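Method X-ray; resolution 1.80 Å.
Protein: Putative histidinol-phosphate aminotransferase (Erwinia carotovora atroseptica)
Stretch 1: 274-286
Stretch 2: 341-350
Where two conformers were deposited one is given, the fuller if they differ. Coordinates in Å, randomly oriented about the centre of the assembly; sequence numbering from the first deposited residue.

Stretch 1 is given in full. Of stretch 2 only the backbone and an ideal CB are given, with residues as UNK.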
# COMPACT_ATOMS: atom_id res chain seq x y z
N GLN A 274 -34.04 1.30 4.56
CA GLN A 274 -35.50 1.36 4.53
C GLN A 274 -36.03 2.77 4.15
O GLN A 274 -37.06 2.87 3.48
CB GLN A 274 -36.07 0.86 5.85
CG GLN A 274 -35.72 -0.62 6.13
CD GLN A 274 -36.19 -1.57 5.03
OE1 GLN A 274 -37.38 -1.64 4.74
NE2 GLN A 274 -35.26 -2.28 4.41
N ILE A 275 -35.32 3.82 4.53
CA ILE A 275 -35.73 5.16 4.12
C ILE A 275 -35.66 5.34 2.61
O ILE A 275 -36.58 5.88 2.01
CB ILE A 275 -34.86 6.24 4.79
CG1 ILE A 275 -35.16 6.23 6.29
CG2 ILE A 275 -35.15 7.65 4.21
CD1 ILE A 275 -34.18 7.08 7.11
N LEU A 276 -34.58 4.88 2.00
CA LEU A 276 -34.46 4.95 0.56
C LEU A 276 -35.49 4.06 -0.16
O LEU A 276 -36.11 4.51 -1.15
CB LEU A 276 -33.04 4.63 0.12
CG LEU A 276 -32.80 4.66 -1.40
CD1 LEU A 276 -33.13 6.01 -2.04
CD2 LEU A 276 -31.34 4.29 -1.61
N LEU A 277 -35.68 2.83 0.34
CA LEU A 277 -36.61 1.86 -0.27
C LEU A 277 -38.06 2.38 -0.21
O LEU A 277 -38.79 2.24 -1.20
CB LEU A 277 -36.50 0.46 0.37
CG LEU A 277 -35.15 -0.28 0.25
CD1 LEU A 277 -35.26 -1.78 0.63
CD2 LEU A 277 -34.53 -0.13 -1.16
N LYS A 278 -38.43 3.02 0.89
CA LYS A 278 -39.75 3.65 1.04
C LYS A 278 -39.97 4.67 -0.08
O LYS A 278 -41.02 4.68 -0.71
CB LYS A 278 -39.90 4.33 2.42
CG LYS A 278 -41.33 4.75 2.79
CD LYS A 278 -41.40 5.47 4.15
CE LYS A 278 -42.64 6.37 4.30
NZ LYS A 278 -43.91 5.62 4.09
N ALA A 279 -38.98 5.53 -0.32
CA ALA A 279 -39.06 6.52 -1.43
C ALA A 279 -39.18 5.87 -2.82
O ALA A 279 -39.99 6.31 -3.64
CB ALA A 279 -37.87 7.52 -1.39
N LEU A 280 -38.41 4.81 -3.08
CA LEU A 280 -38.45 4.10 -4.37
C LEU A 280 -39.83 3.44 -4.65
O LEU A 280 -40.37 3.51 -5.77
CB LEU A 280 -37.30 3.08 -4.48
CG LEU A 280 -35.89 3.69 -4.51
CD1 LEU A 280 -34.83 2.59 -4.35
CD2 LEU A 280 -35.65 4.48 -5.84
N GLU A 281 -40.36 2.78 -3.62
CA GLU A 281 -41.72 2.25 -3.62
C GLU A 281 -42.80 3.30 -3.89
O GLU A 281 -43.70 3.06 -4.67
CB GLU A 281 -41.99 1.50 -2.32
CG GLU A 281 -41.32 0.15 -2.38
CD GLU A 281 -41.33 -0.57 -1.09
OE1 GLU A 281 -42.03 -0.11 -0.15
OE2 GLU A 281 -40.62 -1.60 -1.01
N ASP A 282 -42.69 4.47 -3.27
CA ASP A 282 -43.64 5.56 -3.53
C ASP A 282 -43.54 6.02 -5.00
O ASP A 282 -44.53 6.35 -5.61
CB ASP A 282 -43.34 6.74 -2.63
CG ASP A 282 -43.68 6.47 -1.14
OD1 ASP A 282 -44.37 5.47 -0.81
OD2 ASP A 282 -43.24 7.28 -0.30
N LEU A 283 -42.33 6.05 -5.53
CA LEU A 283 -42.07 6.51 -6.89
C LEU A 283 -42.27 5.42 -7.95
O LEU A 283 -42.21 5.69 -9.17
CB LEU A 283 -40.64 7.05 -6.97
CG LEU A 283 -40.37 8.31 -6.16
CD1 LEU A 283 -38.86 8.58 -6.15
CD2 LEU A 283 -41.18 9.46 -6.77
N LYS A 284 -42.51 4.21 -7.46
CA LYS A 284 -42.61 3.01 -8.30
C LYS A 284 -41.39 2.81 -9.19
O LYS A 284 -41.51 2.50 -10.38
CB LYS A 284 -43.90 3.05 -9.14
CG LYS A 284 -45.15 3.07 -8.31
CD LYS A 284 -46.42 3.04 -9.17
CE LYS A 284 -47.71 3.13 -8.31
NZ LYS A 284 -48.97 3.26 -9.15
N LEU A 285 -40.20 3.00 -8.61
CA LEU A 285 -38.96 2.72 -9.32
C LEU A 285 -38.45 1.34 -8.85
O LEU A 285 -38.26 1.14 -7.67
CB LEU A 285 -37.93 3.84 -9.11
CG LEU A 285 -38.24 5.18 -9.81
CD1 LEU A 285 -37.38 6.34 -9.17
CD2 LEU A 285 -38.04 5.09 -11.35
N PRO A 286 -38.27 0.38 -9.78
CA PRO A 286 -37.76 -0.91 -9.33
C PRO A 286 -36.34 -0.80 -8.72
O PRO A 286 -35.54 0.05 -9.14
CB PRO A 286 -37.72 -1.76 -10.63
CG PRO A 286 -38.76 -1.11 -11.54
CD PRO A 286 -38.72 0.36 -11.19
N UNK A 341 -32.39 13.09 1.24
CA UNK A 341 -32.26 12.65 -0.15
C UNK A 341 -33.61 12.13 -0.68
O UNK A 341 -34.01 12.50 -1.81
CB UNK A 341 -31.19 11.56 -0.27
N UNK A 342 -34.25 11.26 0.09
CA UNK A 342 -35.55 10.70 -0.23
C UNK A 342 -36.57 11.81 -0.50
O UNK A 342 -37.29 11.77 -1.48
CB UNK A 342 -36.03 9.80 0.91
N UNK A 343 -36.63 12.82 0.37
CA UNK A 343 -37.55 13.89 0.09
C UNK A 343 -37.16 14.72 -1.14
O UNK A 343 -38.04 15.20 -1.83
CB UNK A 343 -37.65 14.80 1.32
N UNK A 344 -35.85 14.88 -1.42
CA UNK A 344 -35.40 15.55 -2.65
C UNK A 344 -35.88 14.75 -3.90
O UNK A 344 -36.33 15.32 -4.90
CB UNK A 344 -33.88 15.69 -2.65
N UNK A 345 -35.77 13.43 -3.82
CA UNK A 345 -36.28 12.57 -4.87
C UNK A 345 -37.81 12.80 -5.10
O UNK A 345 -38.24 12.98 -6.25
CB UNK A 345 -36.00 11.11 -4.51
N UNK A 346 -38.60 12.86 -4.02
CA UNK A 346 -40.03 13.14 -4.15
C UNK A 346 -40.28 14.46 -4.83
O UNK A 346 -41.18 14.58 -5.66
CB UNK A 346 -40.71 13.13 -2.78
N UNK A 347 -39.45 15.46 -4.51
CA UNK A 347 -39.58 16.78 -5.12
C UNK A 347 -39.16 16.77 -6.59
O UNK A 347 -39.78 17.47 -7.42
CB UNK A 347 -38.74 17.80 -4.35
N UNK A 348 -38.11 16.01 -6.91
CA UNK A 348 -37.67 15.82 -8.29
C UNK A 348 -38.82 15.23 -9.11
O UNK A 348 -39.04 15.66 -10.28
CB UNK A 348 -36.44 14.91 -8.35
N UNK A 349 -39.54 14.26 -8.54
CA UNK A 349 -40.62 13.59 -9.26
C UNK A 349 -41.69 14.61 -9.71
O UNK A 349 -42.20 14.55 -10.84
CB UNK A 349 -41.25 12.51 -8.38
N UNK A 350 -42.00 15.56 -8.84
CA UNK A 350 -43.02 16.55 -9.13
C UNK A 350 -42.66 17.36 -10.36
O UNK A 350 -43.55 17.83 -11.08
CB UNK A 350 -43.22 17.48 -7.93

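The two helices run nearly parallel, 13° between their directions, with axes 9.3 Å apart at closest approach.

Position 341 points sideways, with nothing of stretch 1 within 5.5 Å of its ideal CB; this contact asks little of it, and it is Val 341.

At 342 the backbones come closest, CA of 342 lying 5.6 Å from Ala 279 CA. The ideal CB points toward stretch 1 and already lies 3.7 Å from Ala 279 CB and 4.0 Å from Ile 275 CG2. Glycine or alanine would suit so close a place. The residue is Ala 342.

Positions 343 and 344 meet no part of stretch 1 near their CB atoms, and many residues would serve. They are Asp 343, whose role emerges three residues on, and Thr 344.

Position 345 points toward an apolar wall: its ideal CB is 4.2 Å from Leu 283 CD1, with Leu 276 and Leu 280 beyond. A large apolar side chain such as leucine would suit, and a longer, flexible one such as methionine could reach further along the leucines. It is Met 345, deposited as selenomethionine. SE lies 3.6 Å from Leu 276 CD1, while CE reaches Leu 280 CD2 at 3.6 Å and Leu 283 CD1 at 3.9 Å.

From 346 the CB points sideways, but stretch 1 offers the carboxylate of Asp 282 and, to one side, the carbonyl of Ile 275, whose backbone bond from Ala 279 is weak. A long cationic chain, lysine or arginine, could exploit them. Arg 346 extends so that NH2 donates to Asp 282 OD2 at 3.0 Å in a salt bridge, with the carboxylate at the guanidinium's edge and Ala 279 CB over one face. NH1 also binds Asp 343 OD1 at 2.9 Å, and water 1 links NH2 to Ile 275 O.

Position 347 is out of reach, so many kinds would serve; it is Glu 347. Position 348 has a sideways CB with nothing of stretch 1 within 5.5 Å, and the choice is again wide. Phe 348 carries its ring away from stretch 1.

Position 349 points toward stretch 1, its ideal CB a tight 3.4 Å from Leu 283 CD2. Nearby, where the helix ends in a Schellman motif at Lys 284, the carbonyl of Leu 283 is an acceptor. A long donor such as arginine, lysine or glutamine suits. Arg 349 NH1 donates to Leu 283 O at 3.0 Å, and CD2 of that leucine lies over one face of the guanidinium.

Position 350 is out of reach, leaving the choice open; Lys 350 forms a salt bridge with Glu 347.

Stretch 2 (341-350) VADTMREFRK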
# COMPACT_ATOMS: atom_id res chain seq x y z
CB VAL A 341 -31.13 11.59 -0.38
CG1 VAL A 341 -31.18 11.04 -1.81
CG2 VAL A 341 -29.76 12.24 -0.14
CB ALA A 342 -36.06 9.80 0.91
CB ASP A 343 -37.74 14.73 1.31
CG ASP A 343 -38.47 13.98 2.40
OD1 ASP A 343 -39.34 13.15 2.05
OD2 ASP A 343 -38.16 14.23 3.58
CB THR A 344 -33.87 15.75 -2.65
OG1 THR A 344 -33.50 16.57 -1.53
CG2 THR A 344 -33.39 16.44 -3.92
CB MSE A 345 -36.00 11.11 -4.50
CG MSE A 345 -34.54 10.78 -4.47
SE MSE A 345 -34.22 9.01 -3.73
CE MSE A 345 -35.17 7.91 -5.01
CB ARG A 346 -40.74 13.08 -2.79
CG ARG A 346 -40.83 11.68 -2.24
CD ARG A 346 -41.37 11.69 -0.78
NE ARG A 346 -41.47 10.32 -0.27
CZ ARG A 346 -40.60 9.74 0.56
NH1 ARG A 346 -39.56 10.42 1.06
NH2 ARG A 346 -40.79 8.48 0.93
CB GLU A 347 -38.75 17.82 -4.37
CG GLU A 347 -39.28 18.17 -2.99
CD GLU A 347 -40.65 18.84 -3.05
OE1 GLU A 347 -40.74 19.98 -3.58
OE2 GLU A 347 -41.63 18.21 -2.60
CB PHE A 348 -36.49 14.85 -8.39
CG PHE A 348 -35.12 15.49 -8.29
CD1 PHE A 348 -34.87 16.57 -7.47
CD2 PHE A 348 -34.05 14.94 -9.00
CE1 PHE A 348 -33.59 17.11 -7.36
CE2 PHE A 348 -32.77 15.48 -8.89
CZ PHE A 348 -32.53 16.56 -8.07
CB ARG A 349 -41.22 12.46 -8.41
CG ARG A 349 -42.58 11.86 -8.88
CD ARG A 349 -42.57 11.37 -10.35
NE ARG A 349 -41.53 10.39 -10.68
CZ ARG A 349 -41.63 9.06 -10.51
NH1 ARG A 349 -42.71 8.53 -9.98
NH2 ARG A 349 -40.63 8.25 -10.91
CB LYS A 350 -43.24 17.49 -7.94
CG LYS A 350 -43.70 16.80 -6.67
CD LYS A 350 -43.93 17.84 -5.60
CE LYS A 350 -44.21 17.22 -4.26
NZ LYS A 350 -44.35 18.31 -3.21
O HOH W 1 -38.54 7.70 2.50
O HOH W 2 -44.24 10.20 -1.55
O HOH W 3 -41.66 5.53 -11.93
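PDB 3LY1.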